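Local coordinates for protein endoglycosidase (Bacteroides thetaiotaomicron, PDB 6Q64) that probably hydrolyses glycosidic bonds in complex N-glycans, as a member of glycoside hydrolase family 18, at residues A[69-74]-A[350-355]; A[251-256]-A[278-283]; A[284-289]-A[330-335]; A[296-301]-A[313-318]. The protein carries 1 engineered substitution. One frame throughout, in Å; residues are numbered along the deposited sequence.

All four contacts are largely buried, but at different depths of one TIM barrel. Interactions 2 and 3 lie deepest and share strand 280-285, which pairs in parallel with strand 251-254 on one flank and with strand 329-333 on the other; backbone hydrogen bonds dominate both. Interaction 1 sets the last helix against the first strand with apolar contacts and no hydrogen bond between its segments. Interaction 4 is the outermost, its centre about 20 Å from the chain's centre, and there a loop meets helix 311-317 through a carboxylate and two hydroxyls. That helix packs on interactions 1 and 3, while Tyr-316 of interaction 4 hydrogen-bonds to Ala-255 of interaction 2.

Interaction 1 (A[69-74]-A[350-355]); sequences PHVKGF and KALYFG
The closure of the TIM barrel brings Leu-352 and Gly-355 of the last helix, 346-358, up against Val-71, just before the first strand, 72-76, and Gly-73 within it. Leu-352 leans on the chain with both ends of its fork. With CG anti to the carbonyl carbon, beside the backbone N (chi1 -60°), the fork is carried over to the strand, and its two methyls divide the work. CD1 touches CA of Gly-73 at 3.9 Å, whereas CD2 lies 3.8 Å from the carbonyl O of Val-71 and equally near that of Lys-72. The strand thus offers Leu-352 mostly backbone. A beta carbon modelled on Gly-73 would fall 2.6 Å from Leu-352 CD1, a clash, so the bare backbone is what lets the methyl sit so close.

In a barrel of this kind the final helix covers the outside of the first and last strands, and here Leu-352 also touches Ile-330 of the neighbouring strand 329-333. Val-71 answers from the other segment, its side chain leaving the backbone toward the helix. Its CG2 comes within 3.6 Å of the carbonyl O of Gly-355, and its CG1 meets Leu-352 CD2 at 4.2 Å. No hydrogen bond joins the two segments directly, but Asn-356, one residue further along the helix, donates from ND2 to Leu-352 O and accepts at OD1 from Val-71 N.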
# COMPACT_ATOMS: atom_id res chain seq x y z
N PRO A 69 16.71 -4.83 -2.11
CA PRO A 69 15.70 -4.72 -3.15
C PRO A 69 15.21 -6.13 -3.52
O PRO A 69 15.99 -7.04 -3.74
CB PRO A 69 16.52 -3.99 -4.22
CG PRO A 69 17.89 -4.65 -4.14
CD PRO A 69 18.03 -5.12 -2.71
N HIS A 70 13.89 -6.28 -3.53
CA HIS A 70 13.19 -7.58 -3.49
C HIS A 70 11.76 -7.34 -3.96
O HIS A 70 11.40 -6.18 -4.11
CB HIS A 70 13.23 -8.18 -2.08
CG HIS A 70 12.49 -7.41 -1.04
ND1 HIS A 70 13.08 -6.37 -0.35
CD2 HIS A 70 11.23 -7.55 -0.57
CE1 HIS A 70 12.19 -5.84 0.48
NE2 HIS A 70 11.04 -6.57 0.38
N VAL A 71 10.99 -8.39 -4.23
CA VAL A 71 9.54 -8.23 -4.46
C VAL A 71 8.90 -7.90 -3.11
O VAL A 71 8.80 -8.80 -2.29
CB VAL A 71 8.91 -9.48 -5.05
CG1 VAL A 71 7.44 -9.27 -5.22
CG2 VAL A 71 9.58 -9.89 -6.33
N LYS A 72 8.57 -6.64 -2.88
CA LYS A 72 7.88 -6.17 -1.67
C LYS A 72 6.55 -6.88 -1.55
O LYS A 72 5.99 -7.31 -2.58
CB LYS A 72 7.70 -4.65 -1.69
CG LYS A 72 8.97 -3.91 -1.31
CD LYS A 72 8.81 -2.41 -1.27
CE LYS A 72 10.16 -1.75 -1.10
NZ LYS A 72 9.99 -0.33 -0.74
N GLY A 73 6.11 -7.08 -0.31
CA GLY A 73 4.79 -7.66 0.00
C GLY A 73 3.97 -6.58 0.64
O GLY A 73 4.51 -5.90 1.53
N PHE A 74 2.74 -6.41 0.16
CA PHE A 74 1.83 -5.32 0.55
C PHE A 74 0.41 -5.90 0.68
O PHE A 74 0.12 -7.02 0.20
CB PHE A 74 1.94 -4.21 -0.50
CG PHE A 74 0.77 -3.25 -0.56
CD1 PHE A 74 0.74 -2.13 0.25
CD2 PHE A 74 -0.28 -3.49 -1.42
CE1 PHE A 74 -0.34 -1.28 0.21
CE2 PHE A 74 -1.37 -2.64 -1.44
CZ PHE A 74 -1.40 -1.54 -0.62
N LYS A 350 3.38 -17.87 -0.27
CA LYS A 350 3.82 -18.64 -1.44
C LYS A 350 4.29 -17.65 -2.50
O LYS A 350 5.43 -17.80 -3.00
CB LYS A 350 2.66 -19.49 -1.97
CG LYS A 350 3.10 -20.69 -2.81
CD LYS A 350 1.92 -21.46 -3.29
CE LYS A 350 2.06 -22.94 -3.04
NZ LYS A 350 2.89 -23.56 -4.11
N ALA A 351 3.45 -16.66 -2.82
CA ALA A 351 3.73 -15.65 -3.86
C ALA A 351 5.10 -15.05 -3.57
O ALA A 351 5.97 -15.18 -4.44
CB ALA A 351 2.65 -14.62 -3.89
N LEU A 352 5.34 -14.54 -2.37
CA LEU A 352 6.65 -13.89 -2.02
C LEU A 352 7.79 -14.90 -2.03
O LEU A 352 8.91 -14.48 -2.24
CB LEU A 352 6.52 -13.17 -0.68
CG LEU A 352 5.44 -12.10 -0.72
CD1 LEU A 352 5.24 -11.45 0.62
CD2 LEU A 352 5.80 -11.05 -1.76
N TYR A 353 7.49 -16.18 -1.84
CA TYR A 353 8.52 -17.24 -1.88
C TYR A 353 8.89 -17.45 -3.35
O TYR A 353 10.07 -17.64 -3.69
CB TYR A 353 8.01 -18.51 -1.19
CG TYR A 353 8.85 -19.73 -1.48
CD1 TYR A 353 10.13 -19.85 -0.95
CD2 TYR A 353 8.36 -20.78 -2.26
CE1 TYR A 353 10.93 -20.96 -1.24
CE2 TYR A 353 9.14 -21.88 -2.55
CZ TYR A 353 10.44 -21.96 -2.06
OH TYR A 353 11.19 -23.07 -2.33
N PHE A 354 7.87 -17.43 -4.21
CA PHE A 354 8.03 -17.56 -5.69
C PHE A 354 8.82 -16.32 -6.20
O PHE A 354 9.88 -16.48 -6.77
CB PHE A 354 6.67 -17.85 -6.33
CG PHE A 354 6.35 -19.32 -6.45
CD1 PHE A 354 6.45 -20.16 -5.36
CD2 PHE A 354 5.98 -19.88 -7.66
CE1 PHE A 354 6.18 -21.52 -5.48
CE2 PHE A 354 5.73 -21.23 -7.78
CZ PHE A 354 5.81 -22.05 -6.69
N GLY A 355 8.40 -15.12 -5.84
CA GLY A 355 9.02 -13.86 -6.28
C GLY A 355 10.46 -13.67 -5.83
O GLY A 355 11.23 -13.08 -6.61

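Interaction 2 (A[251-256]-A[278-283]); sequences YIYQAY and RKTIIT
Tyr-251 crosses Lys-279 obliquely, its CB end meeting Thr-280 and the outer half of its ring and its hydroxyl meeting the lysine chain. CB lies 4.1 Å from Thr-280 OG1, and at CD2 the same oxygen stands at the ring edge, 3.7 Å away; that OG1 is itself bonded to Trp-276 O. Further out, CE2 meets Lys-279 CB at 3.8 Å. The lysine chain bends at chi3 (56°), bringing Lys-279 CE to 3.4 Å from Tyr-251 CZ. At the tip Lys-279 NZ donates to Tyr-251 OH over 2.8 Å. The hydroxyl is also bonded to Asp-274 O, its strongest polar partner, and NZ to Val-248 O. An alanine here, without ring and hydroxyl, would probably leave Asp-274 O without this partner and open a gap beside CE of Lys-279, whose NZ would still have Val-248 O.

Behind these side chains lie two neighbouring parallel strands of the TIM barrel, 251-254 and 280-285, whose connection includes helix 261-268. Their short segments run 20° apart. Lys-279 O, Ile-281 N and Ile-281 O pair in turn with Tyr-251 N, Tyr-251 O and Tyr-253 N. Next along, Tyr-253 O takes Thr-283 OG1 at 2.8 Å together with a weak bond from Thr-283 N. On the face carrying Ile-252, Ile-281 and Thr-283, Ile-252 CG2 touches Thr-283 CG2 at 3.8 Å, and Phe-74 and Trp-76 of the first strand reach the same patch. Tyr-253 and Thr-280, on the reverse face, pack on helix 261-268.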
# COMPACT_ATOMS: atom_id res chain seq x y z
N TYR A 251 3.58 2.94 -7.19
CA TYR A 251 2.42 3.01 -8.10
C TYR A 251 1.67 1.70 -7.89
O TYR A 251 2.24 0.64 -8.21
CB TYR A 251 2.90 3.22 -9.54
CG TYR A 251 4.07 4.17 -9.69
CD1 TYR A 251 4.08 5.40 -9.07
CD2 TYR A 251 5.17 3.85 -10.45
CE1 TYR A 251 5.17 6.26 -9.17
CE2 TYR A 251 6.26 4.70 -10.56
CZ TYR A 251 6.26 5.92 -9.94
OH TYR A 251 7.30 6.79 -10.05
N ILE A 252 0.47 1.74 -7.31
CA ILE A 252 -0.21 0.50 -6.86
C ILE A 252 -1.44 0.31 -7.72
O ILE A 252 -2.32 1.21 -7.72
CB ILE A 252 -0.58 0.53 -5.36
CG1 ILE A 252 0.60 0.97 -4.50
CG2 ILE A 252 -1.13 -0.82 -4.94
CD1 ILE A 252 0.34 0.86 -3.02
N TYR A 253 -1.50 -0.81 -8.41
CA TYR A 253 -2.61 -1.09 -9.35
C TYR A 253 -3.44 -2.24 -8.79
O TYR A 253 -2.92 -3.20 -8.24
CB TYR A 253 -2.10 -1.37 -10.76
CG TYR A 253 -1.25 -0.30 -11.41
CD1 TYR A 253 0.08 -0.15 -11.09
CD2 TYR A 253 -1.75 0.54 -12.38
CE1 TYR A 253 0.87 0.80 -11.70
CE2 TYR A 253 -0.98 1.51 -12.99
CZ TYR A 253 0.35 1.64 -12.66
OH TYR A 253 1.17 2.54 -13.28
N GLN A 254 -4.75 -2.07 -8.95
CA GLN A 254 -5.78 -3.10 -8.79
C GLN A 254 -5.80 -3.95 -10.06
O GLN A 254 -6.68 -3.72 -10.86
CB GLN A 254 -7.12 -2.41 -8.57
CG GLN A 254 -7.32 -1.91 -7.16
CD GLN A 254 -6.90 -0.49 -6.93
OE1 GLN A 254 -7.65 0.45 -7.19
NE2 GLN A 254 -5.74 -0.32 -6.34
N ALA A 255 -4.94 -4.96 -10.17
CA ALA A 255 -4.95 -5.93 -11.29
C ALA A 255 -5.88 -7.11 -10.99
O ALA A 255 -5.49 -8.27 -11.21
CB ALA A 255 -3.55 -6.42 -11.57
N TYR A 256 -7.09 -6.82 -10.52
CA TYR A 256 -8.03 -7.86 -10.02
C TYR A 256 -8.46 -8.80 -11.17
O TYR A 256 -8.25 -10.03 -11.05
CB TYR A 256 -9.22 -7.21 -9.31
CG TYR A 256 -8.96 -6.26 -8.16
CD1 TYR A 256 -7.82 -6.28 -7.38
CD2 TYR A 256 -9.96 -5.37 -7.79
CE1 TYR A 256 -7.66 -5.43 -6.29
CE2 TYR A 256 -9.82 -4.50 -6.71
CZ TYR A 256 -8.68 -4.54 -5.94
OH TYR A 256 -8.60 -3.64 -4.90
N ARG A 278 10.30 -1.03 -10.85
CA ARG A 278 10.71 -1.32 -9.45
C ARG A 278 9.78 -0.63 -8.44
O ARG A 278 9.74 -1.06 -7.28
CB ARG A 278 12.19 -1.03 -9.26
CG ARG A 278 13.08 -2.05 -9.98
CD ARG A 278 12.91 -3.50 -9.54
NE ARG A 278 13.05 -3.51 -8.08
CZ ARG A 278 12.34 -4.23 -7.22
NH1 ARG A 278 12.58 -4.09 -5.93
NH2 ARG A 278 11.41 -5.08 -7.62
N LYS A 279 8.99 0.36 -8.84
CA LYS A 279 8.08 1.03 -7.89
C LYS A 279 6.63 0.58 -8.10
O LYS A 279 5.73 1.07 -7.38
CB LYS A 279 8.19 2.54 -8.05
CG LYS A 279 9.56 3.12 -7.81
CD LYS A 279 9.66 4.58 -8.23
CE LYS A 279 8.66 5.49 -7.57
NZ LYS A 279 8.98 6.91 -7.87
N THR A 280 6.37 -0.29 -9.06
CA THR A 280 4.98 -0.71 -9.33
C THR A 280 4.64 -1.92 -8.45
O THR A 280 5.46 -2.87 -8.32
CB THR A 280 4.76 -0.95 -10.82
OG1 THR A 280 4.91 0.29 -11.52
CG2 THR A 280 3.37 -1.48 -11.07
N ILE A 281 3.47 -1.87 -7.83
CA ILE A 281 2.91 -3.00 -7.04
C ILE A 281 1.62 -3.43 -7.74
O ILE A 281 0.80 -2.55 -8.04
CB ILE A 281 2.71 -2.59 -5.57
CG1 ILE A 281 4.03 -2.68 -4.80
CG2 ILE A 281 1.68 -3.46 -4.89
CD1 ILE A 281 4.11 -1.75 -3.62
N ILE A 282 1.46 -4.72 -8.00
CA ILE A 282 0.20 -5.24 -8.60
C ILE A 282 -0.49 -6.11 -7.55
O ILE A 282 0.20 -6.85 -6.82
CB ILE A 282 0.46 -5.97 -9.91
CG1 ILE A 282 1.79 -6.74 -9.91
CG2 ILE A 282 0.41 -4.96 -11.03
CD1 ILE A 282 1.98 -7.66 -11.11
N THR A 283 -1.80 -5.97 -7.47
CA THR A 283 -2.62 -6.50 -6.37
C THR A 283 -3.76 -7.31 -6.96
O THR A 283 -4.29 -7.01 -8.06
CB THR A 283 -3.16 -5.40 -5.46
OG1 THR A 283 -4.16 -4.64 -6.15
CG2 THR A 283 -2.03 -4.52 -4.95

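Interaction 3 (A[284-289]-A[330-335]); sequences VEFEQG and IGTYHM
Thr-332 sets its methyl on one face of the Phe-286 ring, a CH-pi contact in which CG2 stands 3.5 Å from the ring centroid and 18° off the normal. Val-284 CG1 flanks the same methyl at 3.8 Å. An alanine in place of Phe-286 would probably leave Thr-332 CG2 without its aromatic cover and open a gap beside it. Across the strands, Glu-285 OE1 lies at the edge of the Tyr-333 ring, 3.2 Å from CD2, with carboxylate and ring nearly perpendicular.

One shell out, the other carboxylate oxygen steadies Glu-285. As N-cap of helix 286-289 it accepts Gln-288 N at OE2 over 2.6 Å, on the syn side and 35° out of the carboxylate plane. Beneath lies parallel pairing: Val-284 N donates to Gly-331 O, and Tyr-333 N to Val-284 O at 2.9 Å. Tyr-333 O then receives weak bonds from Phe-286 N and Glu-287 N where the strand turns into the helix.

Strand 329-333 is held between 280-285 and the first strand, 72-76. Val-284 and Thr-332 face Ile-313 of helix 311-317, while Tyr-333 meets Trp-104 edge to face near the C-terminal ends of the strands, the end where TIM barrels carry their active sites.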
# COMPACT_ATOMS: atom_id res chain seq x y z
N VAL A 284 -4.14 -8.30 -6.17
CA VAL A 284 -5.21 -9.24 -6.52
C VAL A 284 -6.35 -9.11 -5.49
O VAL A 284 -6.17 -8.43 -4.44
CB VAL A 284 -4.56 -10.62 -6.67
CG1 VAL A 284 -4.17 -11.19 -5.32
CG2 VAL A 284 -5.48 -11.54 -7.44
N GLU A 285 -7.54 -9.64 -5.82
CA GLU A 285 -8.80 -9.32 -5.10
C GLU A 285 -9.19 -10.51 -4.23
O GLU A 285 -9.62 -11.56 -4.77
CB GLU A 285 -9.83 -8.80 -6.11
CG GLU A 285 -11.30 -9.00 -5.78
CD GLU A 285 -11.79 -8.78 -4.37
OE1 GLU A 285 -12.34 -7.68 -4.09
OE2 GLU A 285 -11.68 -9.75 -3.59
N PHE A 286 -9.02 -10.35 -2.92
CA PHE A 286 -8.97 -11.45 -1.93
C PHE A 286 -10.27 -11.54 -1.12
O PHE A 286 -10.53 -12.62 -0.59
CB PHE A 286 -7.68 -11.33 -1.10
CG PHE A 286 -6.64 -12.36 -1.45
CD1 PHE A 286 -6.58 -12.90 -2.72
CD2 PHE A 286 -5.75 -12.81 -0.49
CE1 PHE A 286 -5.65 -13.87 -3.03
CE2 PHE A 286 -4.81 -13.77 -0.81
CZ PHE A 286 -4.76 -14.30 -2.08
N GLU A 287 -11.06 -10.46 -1.08
CA GLU A 287 -12.49 -10.51 -0.68
C GLU A 287 -13.18 -11.65 -1.45
O GLU A 287 -13.95 -12.38 -0.84
CB GLU A 287 -13.09 -9.12 -0.86
CG GLU A 287 -14.60 -9.01 -0.71
CD GLU A 287 -15.07 -7.59 -0.42
OE1 GLU A 287 -15.24 -7.28 0.77
OE2 GLU A 287 -15.22 -6.79 -1.38
N GLN A 288 -12.82 -11.90 -2.70
CA GLN A 288 -13.48 -12.95 -3.53
C GLN A 288 -12.55 -14.12 -3.87
O GLN A 288 -13.08 -15.18 -4.19
CB GLN A 288 -14.00 -12.29 -4.80
CG GLN A 288 -15.39 -11.71 -4.62
CD GLN A 288 -15.97 -11.44 -5.99
OE1 GLN A 288 -15.24 -11.12 -6.94
NE2 GLN A 288 -17.28 -11.62 -6.11
N GLY A 289 -11.23 -13.95 -3.85
CA GLY A 289 -10.31 -14.96 -4.40
C GLY A 289 -9.32 -15.49 -3.39
O GLY A 289 -8.41 -16.24 -3.82
N ILE A 330 3.90 -7.24 -4.91
CA ILE A 330 2.51 -7.73 -5.03
C ILE A 330 1.81 -7.48 -3.70
O ILE A 330 2.50 -7.28 -2.69
CB ILE A 330 2.49 -9.22 -5.39
CG1 ILE A 330 3.18 -10.05 -4.31
CG2 ILE A 330 3.14 -9.45 -6.75
CD1 ILE A 330 2.32 -11.17 -3.88
N GLY A 331 0.48 -7.49 -3.74
CA GLY A 331 -0.40 -7.35 -2.58
C GLY A 331 -1.78 -7.95 -2.82
O GLY A 331 -2.12 -8.33 -3.94
N THR A 332 -2.58 -7.98 -1.77
CA THR A 332 -3.94 -8.56 -1.78
C THR A 332 -4.86 -7.53 -1.15
O THR A 332 -4.43 -6.83 -0.22
CB THR A 332 -3.89 -9.86 -0.99
OG1 THR A 332 -3.20 -9.43 0.18
CG2 THR A 332 -3.16 -10.98 -1.70
N TYR A 333 -6.05 -7.38 -1.73
CA TYR A 333 -7.16 -6.56 -1.19
C TYR A 333 -7.89 -7.44 -0.17
O TYR A 333 -8.31 -8.55 -0.55
CB TYR A 333 -8.05 -6.08 -2.33
CG TYR A 333 -9.29 -5.33 -1.92
CD1 TYR A 333 -9.21 -4.09 -1.31
CD2 TYR A 333 -10.54 -5.86 -2.16
CE1 TYR A 333 -10.36 -3.40 -0.94
CE2 TYR A 333 -11.70 -5.18 -1.82
CZ TYR A 333 -11.61 -3.95 -1.21
OH TYR A 333 -12.77 -3.31 -0.87
N HIS A 334 -8.02 -6.94 1.06
CA HIS A 334 -8.54 -7.69 2.23
C HIS A 334 -7.62 -8.90 2.39
O HIS A 334 -8.03 -10.04 2.21
CB HIS A 334 -10.04 -8.01 2.05
CG HIS A 334 -10.95 -6.92 2.54
ND1 HIS A 334 -11.89 -6.31 1.72
CD2 HIS A 334 -11.08 -6.33 3.75
CE1 HIS A 334 -12.54 -5.40 2.41
NE2 HIS A 334 -12.06 -5.39 3.65
N MSE A 335 -6.34 -8.59 2.65
CA MSE A 335 -5.27 -9.57 2.78
C MSE A 335 -5.59 -10.61 3.85
O MSE A 335 -5.22 -11.77 3.70
CB MSE A 335 -3.93 -8.89 3.09
CG MSE A 335 -4.04 -7.71 4.00
SE MSE A 335 -2.28 -7.01 4.48
CE MSE A 335 -0.86 -8.16 3.86

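Interaction 4 (A[296-301]-A[313-318]); sequences TYYTSV and ILDYAT
Ser-300 OG and Asp-315 CG both stand anti to their backbone N (chi1 179° and -170°), which sends hydroxyl and carboxylate toward each other between the loop and helix 311-317. Tyr-298 CG takes the same anti position, and its phenol reaches the same carboxylate from two residues earlier in the loop. The two carboxylate oxygens are shared out. Tyr-298 OH donates to OD2 of Asp-315 over 2.5 Å, on the anti side and close to the carboxylate plane. Ser-300 OG donates to OD1 of Asp-315 over 2.6 Å, coming from well above that plane, 64° out of it.

The Tyr-298 hydroxyl also touches Tyr-316: its OH lies in the plane of that ring, at the edge, 3.2 Å from CE1. The two rings meet obliquely, with Tyr-298 CZ 3.7 Å from Tyr-316 CE1. Tyr-316 spends its own hydroxyl on Ala-255 O, just past strand 251-254.

Helix 261-268 adds a third hydroxyl, Thr-261 OG1, hydrogen-bonded to Asp-315 OD2. Ser-300 OG is also bonded to Arg-302 N. With three hydroxyls gathered round this buried carboxylate, Asp-315 is probably ionised, its charge stabilised by these hydrogen bonds, two of which tie the loop to helix 311-317.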
# COMPACT_ATOMS: atom_id res chain seq x y z
N THR A 296 -9.64 -17.99 -11.23
CA THR A 296 -9.40 -19.44 -11.44
C THR A 296 -9.04 -19.72 -12.89
O THR A 296 -8.53 -20.83 -13.16
CB THR A 296 -10.65 -20.19 -11.00
OG1 THR A 296 -11.66 -19.69 -11.87
CG2 THR A 296 -11.02 -19.91 -9.56
N TYR A 297 -9.31 -18.74 -13.76
CA TYR A 297 -9.19 -18.79 -15.24
C TYR A 297 -8.08 -17.86 -15.74
O TYR A 297 -8.21 -17.30 -16.81
CB TYR A 297 -10.51 -18.36 -15.88
CG TYR A 297 -10.99 -16.98 -15.51
CD1 TYR A 297 -11.63 -16.75 -14.31
CD2 TYR A 297 -10.83 -15.91 -16.37
CE1 TYR A 297 -12.10 -15.49 -13.96
CE2 TYR A 297 -11.29 -14.65 -16.04
CZ TYR A 297 -11.92 -14.43 -14.82
OH TYR A 297 -12.38 -13.19 -14.48
N TYR A 298 -7.02 -17.68 -14.97
CA TYR A 298 -5.83 -16.90 -15.38
C TYR A 298 -4.93 -17.78 -16.24
O TYR A 298 -4.96 -19.03 -16.05
CB TYR A 298 -5.02 -16.41 -14.18
CG TYR A 298 -3.95 -15.38 -14.46
CD1 TYR A 298 -4.27 -14.03 -14.54
CD2 TYR A 298 -2.62 -15.73 -14.57
CE1 TYR A 298 -3.30 -13.06 -14.75
CE2 TYR A 298 -1.63 -14.78 -14.77
CZ TYR A 298 -1.97 -13.44 -14.87
OH TYR A 298 -1.02 -12.47 -15.03
N THR A 299 -4.22 -17.13 -17.16
CA THR A 299 -3.15 -17.71 -18.01
C THR A 299 -1.86 -16.92 -17.79
O THR A 299 -1.88 -15.71 -18.05
CB THR A 299 -3.51 -17.71 -19.49
OG1 THR A 299 -4.93 -17.94 -19.54
CG2 THR A 299 -2.68 -18.73 -20.25
N SER A 300 -0.83 -17.60 -17.28
CA SER A 300 0.52 -17.05 -17.02
C SER A 300 1.37 -17.29 -18.26
O SER A 300 1.16 -18.27 -18.96
CB SER A 300 1.18 -17.67 -15.81
OG SER A 300 2.49 -17.15 -15.61
N VAL A 301 2.38 -16.45 -18.39
CA VAL A 301 3.44 -16.51 -19.44
C VAL A 301 4.46 -17.59 -19.02
O VAL A 301 5.43 -17.85 -19.74
CB VAL A 301 4.03 -15.09 -19.58
CG1 VAL A 301 5.11 -14.82 -18.55
CG2 VAL A 301 4.50 -14.81 -20.99
N ILE A 313 -1.76 -14.74 -8.65
CA ILE A 313 -0.83 -14.11 -7.65
C ILE A 313 0.61 -14.59 -7.86
O ILE A 313 1.57 -13.89 -7.46
CB ILE A 313 -1.30 -14.34 -6.20
CG1 ILE A 313 -0.52 -13.44 -5.23
CG2 ILE A 313 -1.19 -15.82 -5.84
CD1 ILE A 313 -1.22 -13.17 -3.92
N LEU A 314 0.83 -15.75 -8.45
CA LEU A 314 2.22 -16.27 -8.51
C LEU A 314 2.88 -15.66 -9.73
O LEU A 314 4.10 -15.40 -9.66
CB LEU A 314 2.23 -17.80 -8.55
CG LEU A 314 1.58 -18.50 -7.36
CD1 LEU A 314 1.59 -20.00 -7.56
CD2 LEU A 314 2.28 -18.13 -6.08
N ASP A 315 2.10 -15.48 -10.81
CA ASP A 315 2.56 -14.79 -12.02
C ASP A 315 2.99 -13.39 -11.61
O ASP A 315 4.11 -12.98 -11.97
CB ASP A 315 1.48 -14.73 -13.10
CG ASP A 315 2.01 -14.23 -14.43
OD1 ASP A 315 3.09 -14.74 -14.88
OD2 ASP A 315 1.36 -13.31 -14.99
N TYR A 316 2.13 -12.72 -10.85
CA TYR A 316 2.39 -11.32 -10.42
C TYR A 316 3.75 -11.28 -9.70
O TYR A 316 4.65 -10.51 -10.01
CB TYR A 316 1.24 -10.78 -9.59
CG TYR A 316 -0.03 -10.50 -10.35
CD1 TYR A 316 -0.30 -11.07 -11.59
CD2 TYR A 316 -0.99 -9.65 -9.83
CE1 TYR A 316 -1.48 -10.81 -12.29
CE2 TYR A 316 -2.19 -9.41 -10.49
CZ TYR A 316 -2.45 -10.00 -11.72
OH TYR A 316 -3.62 -9.75 -12.36
N ALA A 317 3.92 -12.14 -8.72
CA ALA A 317 5.11 -12.07 -7.84
C ALA A 317 6.37 -12.30 -8.67
O ALA A 317 7.41 -11.84 -8.21
CB ALA A 317 5.00 -13.08 -6.73
N THR A 318 6.29 -13.04 -9.78
CA THR A 318 7.48 -13.47 -10.54
C THR A 318 7.58 -12.71 -11.88
O THR A 318 8.35 -13.19 -12.74
CB THR A 318 7.45 -14.97 -10.84
OG1 THR A 318 6.28 -15.18 -11.62
CG2 THR A 318 7.41 -15.84 -9.61